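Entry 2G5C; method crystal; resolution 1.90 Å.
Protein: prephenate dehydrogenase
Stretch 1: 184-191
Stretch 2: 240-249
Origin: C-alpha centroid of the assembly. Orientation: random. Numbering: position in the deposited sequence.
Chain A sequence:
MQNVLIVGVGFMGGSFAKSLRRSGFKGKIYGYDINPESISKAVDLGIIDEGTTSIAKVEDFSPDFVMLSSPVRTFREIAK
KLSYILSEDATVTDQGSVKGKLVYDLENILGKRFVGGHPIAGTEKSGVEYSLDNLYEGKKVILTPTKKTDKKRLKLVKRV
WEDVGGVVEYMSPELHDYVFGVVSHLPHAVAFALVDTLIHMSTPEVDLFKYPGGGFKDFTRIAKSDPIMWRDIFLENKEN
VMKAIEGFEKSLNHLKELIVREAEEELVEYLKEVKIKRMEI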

# COMPACT_ATOMS: atom_id res chain seq x y z
N SER A 184 6.59 7.55 6.84
CA SER A 184 5.78 6.62 7.61
C SER A 184 4.44 7.18 8.08
O SER A 184 3.39 6.59 7.82
N HIS A 185 4.47 8.31 8.76
CA HIS A 185 3.23 8.90 9.26
C HIS A 185 2.31 9.35 8.14
O HIS A 185 1.12 9.03 8.16
N LEU A 186 2.85 10.07 7.17
CA LEU A 186 2.05 10.55 6.05
C LEU A 186 1.34 9.39 5.34
O LEU A 186 0.14 9.45 5.09
N PRO A 187 2.09 8.33 4.99
CA PRO A 187 1.48 7.17 4.32
C PRO A 187 0.32 6.60 5.12
O PRO A 187 -0.69 6.17 4.56
N HIS A 188 0.46 6.57 6.44
CA HIS A 188 -0.61 6.05 7.28
C HIS A 188 -1.79 7.02 7.29
O HIS A 188 -2.94 6.61 7.14
N ALA A 189 -1.51 8.31 7.43
CA ALA A 189 -2.56 9.33 7.42
C ALA A 189 -3.35 9.22 6.12
O ALA A 189 -4.58 9.32 6.10
N VAL A 190 -2.64 9.00 5.02
CA VAL A 190 -3.26 8.87 3.71
C VAL A 190 -4.21 7.66 3.65
O VAL A 190 -5.31 7.76 3.12
N ALA A 191 -3.78 6.54 4.21
CA ALA A 191 -4.60 5.33 4.22
C ALA A 191 -5.86 5.53 5.06
O ALA A 191 -6.96 5.12 4.67
N ASN A 240 5.44 18.07 11.89
CA ASN A 240 5.95 17.34 10.73
C ASN A 240 4.84 16.64 9.94
O ASN A 240 4.84 16.65 8.72
N VAL A 241 3.89 16.03 10.65
CA VAL A 241 2.79 15.35 9.98
C VAL A 241 1.99 16.38 9.17
O VAL A 241 1.59 16.13 8.03
N MSE A 242 1.76 17.55 9.76
CA MSE A 242 1.03 18.60 9.06
C MSE A 242 1.80 19.04 7.81
O MSE A 242 1.21 19.20 6.74
N LYS A 243 3.10 19.24 7.95
CA LYS A 243 3.94 19.64 6.82
C LYS A 243 3.92 18.57 5.74
O LYS A 243 3.83 18.88 4.54
N ALA A 244 4.01 17.31 6.16
CA ALA A 244 4.00 16.17 5.24
C ALA A 244 2.69 16.10 4.45
O ALA A 244 2.70 15.90 3.24
N ILE A 245 1.57 16.27 5.14
CA ILE A 245 0.27 16.25 4.49
C ILE A 245 0.16 17.40 3.49
O ILE A 245 -0.39 17.24 2.40
N GLU A 246 0.68 18.57 3.86
CA GLU A 246 0.64 19.73 2.97
C GLU A 246 1.55 19.49 1.77
O GLU A 246 1.23 19.88 0.65
N GLY A 247 2.68 18.84 2.02
CA GLY A 247 3.60 18.54 0.93
C GLY A 247 2.94 17.57 -0.03
O GLY A 247 3.01 17.73 -1.25
N PHE A 248 2.27 16.57 0.54
CA PHE A 248 1.57 15.55 -0.23
C PHE A 248 0.44 16.17 -1.06
O PHE A 248 0.27 15.82 -2.24
N GLU A 249 -0.34 17.06 -0.47
CA GLU A 249 -1.43 17.67 -1.21
C GLU A 249 -0.91 18.54 -2.35
O GLU A 249 -1.60 18.76 -3.33

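The contact between these two stretches is a small, apolar helix-helix crossing, held by van der Waals packing around Leu 186 with no hydrogen bond passing from one helix to the other. The axes approach to 9.2 Å with an angle of 66° between their N-to-C directions, so the helices diverge quickly from the crossing, and only 333 Å² is buried, both sides summed. The backbones come nearest where Leu 186 CA lies 6.0 Å from Ala 244 CA; at this point the side chain of Ala 244 is a single methyl, and Leu 186 CB sits 3.9 Å from Ala 244 CB.

Leu 186 points toward the second helix and has the largest covered area of any residue here, 83 Å². With chi1 at t and chi2 at p, both methyls pack over Ala 244 O and Phe 248 CB, and CD1 also reaches Ile 245. The closest pair with Ala 244 is Leu 186 CD2 to Ala 244 O at 3.7 Å, a carbon-oxygen contact; Ala 244 O already accepts the backbone hydrogen bond from Phe 248 N at 2.8 Å. Leu 186 CD1 lies 4.2 Å from Ile 245 CG1 and 3.7 Å from Phe 248 CB.

Phe 248, also directed toward the first helix, adopts chi1 t with chi2 at 74°. Its ring receives Val 190 (chi1 t) over one face: Val 190 CG2 is 4.0 Å from the ring centroid and 13° off the ring normal, the geometry of a CH-pi contact, with Phe 248 CE2 its closest ring atom at 3.9 Å.

Ile 245 leaves its backbone sideways, but chi1 m and chi2 t extend it far enough for Ile 245 CD1 to reach Ala 189 CB at 4.4 Å, a looser contact. Val 241, likewise sideways and with chi1 t, brings Val 241 CG2 to 3.8 Å from His 185 CB. The same methyl lies at the edge of the imidazole, near its plane. His 185 points toward the second helix with chi1 m, yet its ND1 finds its hydrogen-bonding partner elsewhere in the structure.

Polar groups therefore contribute little across the crossing. Within the first helix, Pro 187 has no N-H to bond to the preceding turn, and the helix is kinked there; His 188 ND1 donates to Ser 184 O at 2.8 Å with an N-H...O angle of 155°, and His 188 N donates to the same oxygen at 3.2 Å. No ring nitrogen of His 185 or His 188 hydrogen-bonds to the second helix.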

# COMPACT_ATOMS: atom_id res chain seq x y z
CB SER A 184 6.57 6.14 8.83
OG SER A 184 5.74 5.42 9.72
CB HIS A 185 3.57 10.05 10.20
CG HIS A 185 4.57 9.68 11.26
ND1 HIS A 185 5.21 10.62 12.04
CD2 HIS A 185 5.05 8.47 11.63
CE1 HIS A 185 6.05 10.00 12.85
NE2 HIS A 185 5.97 8.70 12.62
CB LEU A 186 2.93 11.32 5.06
CG LEU A 186 2.34 11.61 3.68
CD1 LEU A 186 1.09 12.49 3.81
CD2 LEU A 186 3.40 12.29 2.81
CB PRO A 187 2.65 6.19 4.20
CG PRO A 187 3.82 7.10 4.02
CD PRO A 187 3.56 8.19 5.04
CB HIS A 188 -0.11 5.79 8.71
CG HIS A 188 0.62 4.48 8.86
ND1 HIS A 188 1.90 4.28 8.38
CD2 HIS A 188 0.23 3.30 9.39
CE1 HIS A 188 2.26 3.03 8.60
NE2 HIS A 188 1.26 2.41 9.21
CB ALA A 189 -1.95 10.71 7.54
CB VAL A 190 -2.18 8.74 2.60
CG1 VAL A 190 -2.77 8.14 1.35
CG2 VAL A 190 -1.61 10.12 2.30
CB ALA A 191 -3.80 4.16 4.77
CB ASN A 240 7.00 16.32 11.18
CG ASN A 240 8.28 16.98 11.63
OD1 ASN A 240 8.99 16.46 12.50
ND2 ASN A 240 8.59 18.14 11.05
CB VAL A 241 1.87 14.64 11.00
CG1 VAL A 241 0.61 14.14 10.32
CG2 VAL A 241 2.62 13.46 11.62
CB MSE A 242 0.80 19.80 9.99
CG MSE A 242 -0.21 19.52 11.10
SE MSE A 242 -1.89 18.93 10.37
CE MSE A 242 -2.25 20.47 9.24
CB LYS A 243 5.39 19.85 7.26
CG LYS A 243 5.64 21.06 8.15
CD LYS A 243 7.12 21.15 8.53
CE LYS A 243 7.43 22.39 9.34
NZ LYS A 243 8.89 22.52 9.62
CB ALA A 244 4.23 14.88 6.01
CB ILE A 245 -0.90 16.37 5.50
CG1 ILE A 245 -0.99 15.08 6.33
CG2 ILE A 245 -2.21 16.63 4.77
CD1 ILE A 245 -2.08 15.11 7.40
CB GLU A 246 1.08 21.00 3.72
CG GLU A 246 0.17 21.37 4.88
CD GLU A 246 -1.24 21.75 4.44
OE1 GLU A 246 -1.84 20.99 3.65
OE2 GLU A 246 -1.75 22.80 4.89
CB PHE A 248 0.98 14.49 0.72
CG PHE A 248 0.01 13.56 0.04
CD1 PHE A 248 0.46 12.57 -0.83
CD2 PHE A 248 -1.36 13.70 0.24
CE1 PHE A 248 -0.45 11.73 -1.49
CE2 PHE A 248 -2.28 12.88 -0.42
CZ PHE A 248 -1.83 11.89 -1.29
CB GLU A 249 -2.35 18.47 -0.28
CG GLU A 249 -3.05 17.57 0.74
CD GLU A 249 -4.04 18.31 1.62
OE1 GLU A 249 -3.71 19.41 2.08
OE2 GLU A 249 -5.15 17.77 1.85